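Local coordinates for methyltransferase domain-containing protein (Serratia marcescens, PDB 7CLU) that methylates an oxygen of an intermediate in prodigiosin synthesis, probably with S-adenosylmethionine as methyl donor, and assembles as a dimer, at residues A41-R46 with R52-L57; L27-Q32 with G65-R70; A20-L25 with R97-F102. All blocks are in the same frame, centred on the assembly; numbering follows the deposited sequence.

Contact 1: A41-R46 with R52-L57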
loop_
_atom_site.group_PDB
_atom_site.type_symbol
_atom_site.label_atom_id
_atom_site.label_comp_id
_atom_site.label_asym_id
_atom_site.label_seq_id
_atom_site.Cartn_x
_atom_site.Cartn_y
_atom_site.Cartn_z
ATOM N N ALA A 41 -18.560 -19.814 -3.764
ATOM C CA ALA A 41 -18.300 -21.177 -3.310
ATOM C C ALA A 41 -17.565 -21.982 -4.373
ATOM O O ALA A 41 -16.690 -22.794 -4.048
ATOM C CB ALA A 41 -19.609 -21.865 -2.906
ATOM N N HIS A 42 -17.881 -21.747 -5.651
ATOM C CA HIS A 42 -17.244 -22.485 -6.736
ATOM C C HIS A 42 -15.872 -21.925 -7.090
ATOM O O HIS A 42 -14.971 -22.688 -7.469
ATOM C CB HIS A 42 -18.156 -22.483 -7.965
ATOM C CG HIS A 42 -19.388 -23.316 -7.787
ATOM N ND1 HIS A 42 -20.508 -22.856 -7.126
ATOM C CD2 HIS A 42 -19.663 -24.589 -8.156
ATOM C CE1 HIS A 42 -21.426 -23.805 -7.108
ATOM N NE2 HIS A 42 -20.937 -24.867 -7.725
ATOM N N ILE A 43 -15.691 -20.610 -6.985
ATOM C CA ILE A 43 -14.339 -20.065 -7.072
ATOM C C ILE A 43 -13.464 -20.671 -5.982
ATOM O O ILE A 43 -12.332 -21.099 -6.239
ATOM C CB ILE A 43 -14.365 -18.526 -6.991
ATOM C CG1 ILE A 43 -15.173 -17.936 -8.134
ATOM C CG2 ILE A 43 -12.932 -17.955 -6.956
ATOM C CD1 ILE A 43 -15.398 -16.455 -8.002
ATOM N N ALA A 44 -13.982 -20.741 -4.752
ATOM C CA ALA A 44 -13.205 -21.319 -3.659
ATOM C C ALA A 44 -12.900 -22.795 -3.896
ATOM O O ALA A 44 -11.835 -23.281 -3.498
ATOM C CB ALA A 44 -13.942 -21.138 -2.335
ATOM N N ALA A 45 -13.819 -23.522 -4.531
ATOM C CA ALA A 45 -13.544 -24.909 -4.889
ATOM C C ALA A 45 -12.405 -24.991 -5.896
ATOM O O ALA A 45 -11.448 -25.750 -5.706
ATOM C CB ALA A 45 -14.810 -25.561 -5.451
ATOM N N ARG A 46 -12.485 -24.197 -6.964
ATOM C CA ARG A 46 -11.459 -24.245 -7.997
ATOM C C ARG A 46 -10.109 -23.776 -7.471
ATOM O O ARG A 46 -9.070 -24.218 -7.972
ATOM C CB ARG A 46 -11.885 -23.406 -9.201
ATOM C CG ARG A 46 -13.183 -23.899 -9.875
ATOM C CD ARG A 46 -13.463 -23.153 -11.164
ATOM N NE ARG A 46 -12.246 -23.025 -11.966
ATOM C CZ ARG A 46 -12.197 -22.560 -13.211
ATOM N NH1 ARG A 46 -11.030 -22.484 -13.836
ATOM N NH2 ARG A 46 -13.306 -22.184 -13.841
ATOM N N ARG A 52 -15.505 -19.321 2.897
ATOM C CA ARG A 52 -15.738 -18.071 3.615
ATOM C C ARG A 52 -14.653 -17.038 3.333
ATOM O O ARG A 52 -14.947 -15.878 3.022
ATOM C CB ARG A 52 -15.805 -18.355 5.112
ATOM C CG ARG A 52 -16.988 -17.758 5.816
ATOM C CD ARG A 52 -17.122 -18.389 7.174
ATOM N NE ARG A 52 -18.474 -18.834 7.451
ATOM C CZ ARG A 52 -18.844 -19.382 8.604
ATOM N NH1 ARG A 52 -17.952 -19.547 9.576
ATOM N NH2 ARG A 52 -20.098 -19.755 8.791
ATOM N N SER A 53 -13.393 -17.427 3.480
ATOM C CA SER A 53 -12.315 -16.468 3.264
ATOM C C SER A 53 -12.184 -16.095 1.794
ATOM O O SER A 53 -11.909 -14.933 1.476
ATOM C CB SER A 53 -10.996 -17.022 3.794
ATOM O OG SER A 53 -10.671 -18.257 3.176
ATOM N N THR A 54 -12.335 -17.069 0.884
ATOM C CA THR A 54 -12.382 -16.731 -0.539
ATOM C C THR A 54 -13.463 -15.697 -0.811
ATOM O O THR A 54 -13.234 -14.735 -1.558
ATOM C CB THR A 54 -12.618 -17.971 -1.406
ATOM O OG1 THR A 54 -11.576 -18.926 -1.180
ATOM C CG2 THR A 54 -12.633 -17.587 -2.915
ATOM N N GLU A 55 -14.631 -15.847 -0.167
ATOM C CA GLU A 55 -15.711 -14.885 -0.363
ATOM C C GLU A 55 -15.310 -13.507 0.148
ATOM O O GLU A 55 -15.609 -12.490 -0.489
ATOM C CB GLU A 55 -17.008 -15.360 0.320
ATOM C CG GLU A 55 -18.193 -14.502 -0.125
ATOM C CD GLU A 55 -19.556 -14.920 0.444
ATOM O OE1 GLU A 55 -19.628 -15.749 1.358
ATOM O OE2 GLU A 55 -20.572 -14.405 -0.061
ATOM N N GLN A 56 -14.579 -13.458 1.266
ATOM C CA GLN A 56 -14.121 -12.174 1.788
ATOM C C GLN A 56 -13.192 -11.485 0.802
ATOM O O GLN A 56 -13.260 -10.265 0.618
ATOM C CB GLN A 56 -13.419 -12.357 3.138
ATOM C CG GLN A 56 -14.368 -12.569 4.314
ATOM C CD GLN A 56 -13.629 -12.955 5.587
ATOM O OE1 GLN A 56 -13.137 -14.073 5.709
ATOM N NE2 GLN A 56 -13.541 -12.032 6.532
ATOM N N LEU A 57 -12.292 -12.246 0.186
ATOM C CA LEU A 57 -11.420 -11.664 -0.828
ATOM C C LEU A 57 -12.226 -11.208 -2.043
ATOM O O LEU A 57 -11.990 -10.121 -2.578
ATOM C CB LEU A 57 -10.353 -12.680 -1.228
ATOM C CG LEU A 57 -9.352 -12.189 -2.261
ATOM C CD1 LEU A 57 -8.715 -10.871 -1.828
ATOM C CD2 LEU A 57 -8.305 -13.278 -2.498
#
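Ala44 and Thr54 meet directly where helix 40-47 leans on the start of helix 51-63. Their CA atoms, Ala44 CA and Thr54 CA, are 5.6 Å apart, close enough that the methyl of one has to nest straight against the branched side chain of the other. It does so: Ala44 CB comes to 3.4 Å from Thr54 OG1, 3.6 Å from Thr54 CB and 3.8 Å from Thr54 CG2, so the methyl faces the fork of the threonine and meets both of its arms. The threonine is turned to allow this. With chi1 at -59°, its OG1 lies beside its own backbone N and its CG2 is anti to that N, which sends the methyl on toward Ile43. There the two branch methyls meet, Ile43 CG2 at 4.1 Å from Thr54 CG2, as side chains crossing at a slant. Ile43 also packs on Leu33 and Ala38. The Thr54 hydroxyl is occupied too: it is hydrogen-bonded to Pro50 O, four residues back, just before helix 51-63 begins, so its nearness to Ala44 CB is packing and not a polar bond. Two successive helices joined by a brief turn are consistent with the helix-turn-helix of a winged-helix fold, the fold group to which the dimerisation domain of these methyltransferases belongs. Further residues of segment 52-57 serve the dimer: Arg52 forms a salt bridge with Glu252 of the second subunit, and Ser53 OG bonds to Val114 O of that second subunit. Chemically, then, what passes between the two helices is van der Waals packing alone, while the polar side-chain atom that touches across, Thr54 OG1, is satisfied by Pro50 O, just ahead of its own helix.

Contact 2: L27-Q32 with G65-R70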
loop_
_atom_site.group_PDB
_atom_site.type_symbol
_atom_site.label_atom_id
_atom_site.label_comp_id
_atom_site.label_asym_id
_atom_site.label_seq_id
_atom_site.Cartn_x
_atom_site.Cartn_y
_atom_site.Cartn_z
ATOM N N LEU A 27 -2.897 -16.113 -5.767
ATOM C CA LEU A 27 -3.836 -17.229 -5.840
ATOM C C LEU A 27 -4.297 -17.518 -7.262
ATOM O O LEU A 27 -4.986 -18.521 -7.475
ATOM C CB LEU A 27 -5.050 -16.949 -4.945
ATOM C CG LEU A 27 -4.830 -17.033 -3.432
ATOM C CD1 LEU A 27 -5.946 -16.352 -2.649
ATOM C CD2 LEU A 27 -4.703 -18.481 -2.994
ATOM N N LYS A 28 -3.919 -16.688 -8.236
ATOM C CA LYS A 28 -4.431 -16.780 -9.600
ATOM C C LYS A 28 -5.958 -16.786 -9.605
ATOM O O LYS A 28 -6.600 -17.533 -10.344
ATOM C CB LYS A 28 -3.864 -18.006 -10.318
ATOM C CG LYS A 28 -2.364 -17.931 -10.544
ATOM C CD LYS A 28 -1.782 -19.298 -10.860
ATOM C CE LYS A 28 -0.312 -19.196 -11.266
ATOM N NZ LYS A 28 -0.038 -17.961 -12.052
ATOM N N LEU A 29 -6.542 -15.931 -8.764
ATOM C CA LEU A 29 -7.984 -15.943 -8.561
ATOM C C LEU A 29 -8.722 -15.559 -9.832
ATOM O O LEU A 29 -9.724 -16.186 -10.193
ATOM C CB LEU A 29 -8.347 -14.998 -7.412
ATOM C CG LEU A 29 -9.831 -14.723 -7.134
ATOM C CD1 LEU A 29 -10.055 -14.497 -5.636
ATOM C CD2 LEU A 29 -10.316 -13.533 -7.912
ATOM N N PHE A 30 -8.250 -14.522 -10.522
ATOM C CA PHE A 30 -8.933 -14.091 -11.726
ATOM C C PHE A 30 -8.890 -15.149 -12.819
ATOM O O PHE A 30 -9.722 -15.110 -13.727
ATOM C CB PHE A 30 -8.339 -12.773 -12.215
ATOM C CG PHE A 30 -8.210 -11.746 -11.133
ATOM C CD1 PHE A 30 -9.323 -11.061 -10.676
ATOM C CD2 PHE A 30 -6.976 -11.476 -10.562
ATOM C CE1 PHE A 30 -9.215 -10.117 -9.676
ATOM C CE2 PHE A 30 -6.855 -10.535 -9.558
ATOM C CZ PHE A 30 -7.979 -9.852 -9.105
ATOM N N ASP A 31 -7.960 -16.108 -12.738
ATOM C CA ASP A 31 -7.928 -17.184 -13.725
ATOM C C ASP A 31 -9.223 -17.991 -13.723
ATOM O O ASP A 31 -9.674 -18.442 -14.780
ATOM C CB ASP A 31 -6.739 -18.108 -13.457
ATOM C CG ASP A 31 -5.401 -17.491 -13.867
ATOM O OD1 ASP A 31 -5.387 -16.459 -14.580
ATOM O OD2 ASP A 31 -4.361 -18.062 -13.476
ATOM N N GLN A 32 -9.831 -18.172 -12.552
ATOM C CA GLN A 32 -11.047 -18.971 -12.404
ATOM C C GLN A 32 -12.257 -18.350 -13.076
ATOM O O GLN A 32 -13.300 -19.014 -13.171
ATOM C CB GLN A 32 -11.349 -19.189 -10.925
ATOM C CG GLN A 32 -10.136 -19.602 -10.112
ATOM C CD GLN A 32 -9.318 -20.678 -10.811
ATOM O OE1 GLN A 32 -9.850 -21.722 -11.205
ATOM N NE2 GLN A 32 -8.020 -20.421 -10.983
ATOM N N GLY A 65 -13.705 -2.601 -7.438
ATOM C CA GLY A 65 -13.951 -2.391 -8.849
ATOM C C GLY A 65 -13.232 -3.337 -9.787
ATOM O O GLY A 65 -13.381 -3.193 -11.013
ATOM N N TYR A 66 -12.456 -4.293 -9.256
ATOM C CA TYR A 66 -11.703 -5.225 -10.087
ATOM C C TYR A 66 -12.572 -6.354 -10.619
ATOM O O TYR A 66 -12.268 -6.910 -11.678
ATOM C CB TYR A 66 -10.499 -5.771 -9.309
ATOM C CG TYR A 66 -9.445 -4.691 -9.163
ATOM C CD1 TYR A 66 -8.535 -4.444 -10.186
ATOM C CD2 TYR A 66 -9.423 -3.861 -8.047
ATOM C CE1 TYR A 66 -7.602 -3.423 -10.084
ATOM C CE2 TYR A 66 -8.509 -2.838 -7.934
ATOM C CZ TYR A 66 -7.595 -2.621 -8.955
ATOM O OH TYR A 66 -6.672 -1.603 -8.845
ATOM N N LEU A 67 -13.660 -6.680 -9.931
ATOM C CA LEU A 67 -14.606 -7.670 -10.410
ATOM C C LEU A 67 -16.003 -7.073 -10.403
ATOM O O LEU A 67 -16.291 -6.135 -9.649
ATOM C CB LEU A 67 -14.591 -8.930 -9.546
ATOM C CG LEU A 67 -13.309 -9.751 -9.462
ATOM C CD1 LEU A 67 -13.467 -10.845 -8.422
ATOM C CD2 LEU A 67 -12.942 -10.342 -10.855
ATOM N N ASP A 68 -16.850 -7.616 -11.271
ATOM C CA ASP A 68 -18.286 -7.394 -11.256
ATOM C C ASP A 68 -18.953 -8.519 -10.474
ATOM O O ASP A 68 -18.421 -9.626 -10.347
ATOM C CB ASP A 68 -18.857 -7.356 -12.682
ATOM C CG ASP A 68 -18.354 -6.179 -13.494
ATOM O OD1 ASP A 68 -18.186 -5.078 -12.927
ATOM O OD2 ASP A 68 -18.109 -6.354 -14.705
ATOM N N GLN A 69 -20.146 -8.232 -9.957
ATOM C CA GLN A 69 -20.955 -9.264 -9.327
ATOM C C GLN A 69 -22.418 -9.017 -9.668
ATOM O O GLN A 69 -22.949 -7.940 -9.398
ATOM C CB GLN A 69 -20.732 -9.290 -7.813
ATOM C CG GLN A 69 -21.381 -10.454 -7.073
ATOM C CD GLN A 69 -22.760 -10.099 -6.526
ATOM O OE1 GLN A 69 -23.793 -10.448 -7.098
ATOM N NE2 GLN A 69 -22.767 -9.371 -5.412
ATOM N N ARG A 70 -23.065 -10.002 -10.271
ATOM C CA ARG A 70 -24.487 -9.895 -10.576
ATOM C C ARG A 70 -25.162 -11.152 -10.066
ATOM O O ARG A 70 -24.761 -12.263 -10.432
ATOM C CB ARG A 70 -24.750 -9.690 -12.078
ATOM C CG ARG A 70 -23.914 -10.566 -12.997
ATOM C CD ARG A 70 -24.474 -10.687 -14.421
ATOM N NE ARG A 70 -23.842 -11.833 -15.073
ATOM C CZ ARG A 70 -24.450 -12.988 -15.334
ATOM N NH1 ARG A 70 -25.731 -13.152 -15.040
ATOM N NH2 ARG A 70 -23.774 -13.981 -15.908
#
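Leu67 lays its CD2 methyl against the edge of the Phe30 ring, in the plane of that ring, 3.7 Å from Phe30 CD1 and 3.9 Å from Phe30 CE1. The second methyl of the same leucine turns to Leu29, with Leu67 CD1 4.2 Å from Leu29 CD2. That Leu29 methyl also covers one face of the neighbouring ring, 3.8 Å above the plane of Phe30 and displaced toward its rim, so Leu29, Phe30 and Leu67 close into a triangle of buried apolar groups. Phe30 gets there because its CG stands anti to its carbonyl carbon (chi1 -49°), which swings the ring nearer to Leu67 than its backbone alone would suggest. Leu57, Leu58 and Leu61 of helix 51-63 back Leu29, and Ala24 and Leu25 of helix 15-26 touch the ring. The segment 65-70 is consistent with the start of the wing of a winged-helix domain: the chain leaves helix 51-63 through a Schellman motif at Gly65, and strand 68-70 pairs antiparallel with strand 73-75. A second Schellman motif, at Lys28, ends helix 15-26 and turns the chain into the short 3-10 segment that carries Phe30. Gln32 steadies this turn, its NE2 donating to Lys28 O over 3.3 Å in a nearly straight bond (168° at the hydrogen), while Asp31 N reaches the same oxygen from the other face of the carbonyl plane. The end of the Tyr66 side chain leads away from Leu29 and Phe30, and its OH bonds to Gln11 OE1 of the second subunit.

Contact 3: A20-L25 with R97-F102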
loop_
_atom_site.group_PDB
_atom_site.type_symbol
_atom_site.label_atom_id
_atom_site.label_comp_id
_atom_site.label_asym_id
_atom_site.label_seq_id
_atom_site.Cartn_x
_atom_site.Cartn_y
_atom_site.Cartn_z
ATOM N N ALA A 20 -4.839 -7.051 -0.944
ATOM C CA ALA A 20 -5.959 -7.744 -1.581
ATOM C C ALA A 20 -5.628 -8.066 -3.037
ATOM O O ALA A 20 -5.878 -9.178 -3.511
ATOM C CB ALA A 20 -7.251 -6.919 -1.493
ATOM N N LEU A 21 -5.023 -7.116 -3.747
ATOM C CA LEU A 21 -4.652 -7.360 -5.137
ATOM C C LEU A 21 -3.533 -8.393 -5.259
ATOM O O LEU A 21 -3.640 -9.330 -6.060
ATOM C CB LEU A 21 -4.272 -6.040 -5.807
ATOM C CG LEU A 21 -5.424 -5.108 -6.221
ATOM C CD1 LEU A 21 -4.883 -3.731 -6.612
ATOM C CD2 LEU A 21 -6.245 -5.685 -7.400
ATOM N N THR A 22 -2.437 -8.243 -4.487
ATOM C CA THR A 22 -1.327 -9.186 -4.645
ATOM C C THR A 22 -1.705 -10.594 -4.199
ATOM O O THR A 22 -1.223 -11.568 -4.784
ATOM C CB THR A 22 -0.061 -8.734 -3.891
ATOM O OG1 THR A 22 -0.269 -8.772 -2.478
ATOM C CG2 THR A 22 0.399 -7.317 -4.322
ATOM N N ALA A 23 -2.569 -10.730 -3.189
ATOM C CA ALA A 23 -3.036 -12.063 -2.813
ATOM C C ALA A 23 -3.860 -12.690 -3.938
ATOM O O ALA A 23 -3.628 -13.842 -4.327
ATOM C CB ALA A 23 -3.836 -11.996 -1.514
ATOM N N ALA A 24 -4.819 -11.939 -4.483
ATOM C CA ALA A 24 -5.619 -12.432 -5.604
ATOM C C ALA A 24 -4.745 -12.864 -6.776
ATOM O O ALA A 24 -5.028 -13.872 -7.442
ATOM C CB ALA A 24 -6.601 -11.354 -6.053
ATOM N N LEU A 25 -3.674 -12.112 -7.042
ATOM C CA LEU A 25 -2.787 -12.476 -8.141
ATOM C C LEU A 25 -2.000 -13.733 -7.805
ATOM O O LEU A 25 -1.854 -14.623 -8.651
ATOM C CB LEU A 25 -1.847 -11.315 -8.477
ATOM C CG LEU A 25 -2.488 -10.054 -9.074
ATOM C CD1 LEU A 25 -1.472 -8.906 -9.135
ATOM C CD2 LEU A 25 -3.087 -10.318 -10.447
ATOM N N ARG A 97 4.422 -10.737 -6.924
ATOM C CA ARG A 97 5.342 -11.554 -6.142
ATOM C C ARG A 97 6.577 -10.763 -5.723
ATOM O O ARG A 97 7.119 -10.999 -4.637
ATOM C CB ARG A 97 5.748 -12.816 -6.905
ATOM C CG ARG A 97 6.379 -13.866 -5.983
ATOM C CD ARG A 97 6.744 -15.161 -6.704
ATOM N NE ARG A 97 7.548 -14.904 -7.892
ATOM C CZ ARG A 97 8.877 -14.871 -7.908
ATOM N NH1 ARG A 97 9.576 -15.090 -6.790
ATOM N NH2 ARG A 97 9.510 -14.615 -9.047
ATOM N N HIS A 98 7.017 -9.813 -6.552
ATOM C CA HIS A 98 8.070 -8.892 -6.131
ATOM C C HIS A 98 7.649 -8.120 -4.884
ATOM O O HIS A 98 8.445 -7.928 -3.957
ATOM C CB HIS A 98 8.403 -7.934 -7.278
ATOM C CG HIS A 98 9.603 -7.066 -7.030
ATOM N ND1 HIS A 98 10.857 -7.577 -6.769
ATOM C CD2 HIS A 98 9.742 -5.719 -7.035
ATOM C CE1 HIS A 98 11.714 -6.583 -6.614
ATOM N NE2 HIS A 98 11.062 -5.445 -6.772
ATOM N N ILE A 99 6.390 -7.685 -4.845
ATOM C CA ILE A 99 5.852 -7.009 -3.668
ATOM C C ILE A 99 5.776 -7.969 -2.483
ATOM O O ILE A 99 6.281 -7.676 -1.395
ATOM C CB ILE A 99 4.475 -6.388 -3.995
ATOM C CG1 ILE A 99 4.659 -5.119 -4.835
ATOM C CG2 ILE A 99 3.711 -6.066 -2.706
ATOM C CD1 ILE A 99 3.474 -4.749 -5.731
ATOM N N ASP A 100 5.167 -9.143 -2.674
ATOM C CA ASP A 100 4.960 -10.040 -1.536
ATOM C C ASP A 100 6.280 -10.468 -0.899
ATOM O O ASP A 100 6.411 -10.456 0.328
ATOM C CB ASP A 100 4.167 -11.274 -1.956
ATOM C CG ASP A 100 2.722 -10.959 -2.250
ATOM O OD1 ASP A 100 2.186 -9.995 -1.660
ATOM O OD2 ASP A 100 2.137 -11.680 -3.068
ATOM N N THR A 101 7.268 -10.829 -1.719
ATOM C CA THR A 101 8.496 -11.464 -1.249
ATOM C C THR A 101 9.605 -10.472 -0.902
ATOM O O THR A 101 10.539 -10.834 -0.177
ATOM C CB THR A 101 9.014 -12.442 -2.315
ATOM O OG1 THR A 101 9.360 -11.724 -3.505
ATOM C CG2 THR A 101 7.951 -13.473 -2.673
ATOM N N PHE A 102 9.510 -9.233 -1.367
ATOM C CA PHE A 102 10.634 -8.314 -1.285
ATOM C C PHE A 102 10.219 -6.909 -0.844
ATOM O O PHE A 102 10.580 -6.485 0.254
ATOM C CB PHE A 102 11.340 -8.283 -2.635
ATOM C CG PHE A 102 12.651 -7.572 -2.618
ATOM C CD1 PHE A 102 13.678 -7.998 -1.781
ATOM C CD2 PHE A 102 12.873 -6.495 -3.463
ATOM C CE1 PHE A 102 14.890 -7.355 -1.768
ATOM C CE2 PHE A 102 14.087 -5.845 -3.459
ATOM C CZ PHE A 102 15.101 -6.275 -2.613
HETATM O O HOH W 1 1.212 -11.527 -5.780
#
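With chi1 at 67°, Thr22 holds OG1 between its own backbone N and carbonyl carbon, and Asp100, with CG anti to the carbonyl carbon (chi1 -71°), stretches its carboxylate out to meet it. The hydroxyl donates to the acid: Thr22 OG1 lies 2.9 Å from Asp100 OD1 and meets the syn lone pair of OD1, on the side of OD2. A water closes the second half of a clasp, giving one proton to Thr22 O at 2.6 Å and the other to Asp100 OD2 at 2.9 Å. One threonine thus engages both carboxylate oxygens, through its side chain directly and through its backbone by way of water, and this should fix the rotation of the carboxylate. Asp100 OD1 is also in a salt bridge with Lys19, a neighbouring charge that would probably favour the ionised acid. Alongside the polar pair, the threonine methyl packs on Ile99: Thr22 CG2 rests 3.9 Å from Ile99 CG2, the two side chains crossing at about a right angle. The contact residues Ile99 and Asp100 lie in a wider pi-type turn, 99-102. Within it, Thr101 OG1 and Thr101 N both bond to Arg97 O, from opposite faces of the carbonyl plane. The second subunit packs close by, its Phe15 on Ile99, its Met12 on Leu25 and its Leu110 on Ala23. A helix of the dimerisation domain clasped to helix 93-107 and flanked by the partner chain fits the intertwined helical dimer interface of this O-methyltransferase family.

How the contacts relate
The three contacts lie progressively nearer the centre of the chain, their own centres at about 33, 26 and 16 Å from it, and all lie away from the residues that bind S-adenosylhomocysteine and the predicted active-site His247. They are nested in sequence, contact 1 inside the loop closed by contact 2 and both inside that of contact 3. The centres of contacts 1 and 2 are about 11 Å apart, joined by Leu57 CD2 at 3.8 Å from Leu29 CD1. Contact 2, its centre about 15 Å from that of contact 3, meets it through Phe30 CE2, 3.6 Å from Ala24 CB, and a probable hydrogen bond from Leu29 N to Ala24 O. Each contact also touches the second subunit.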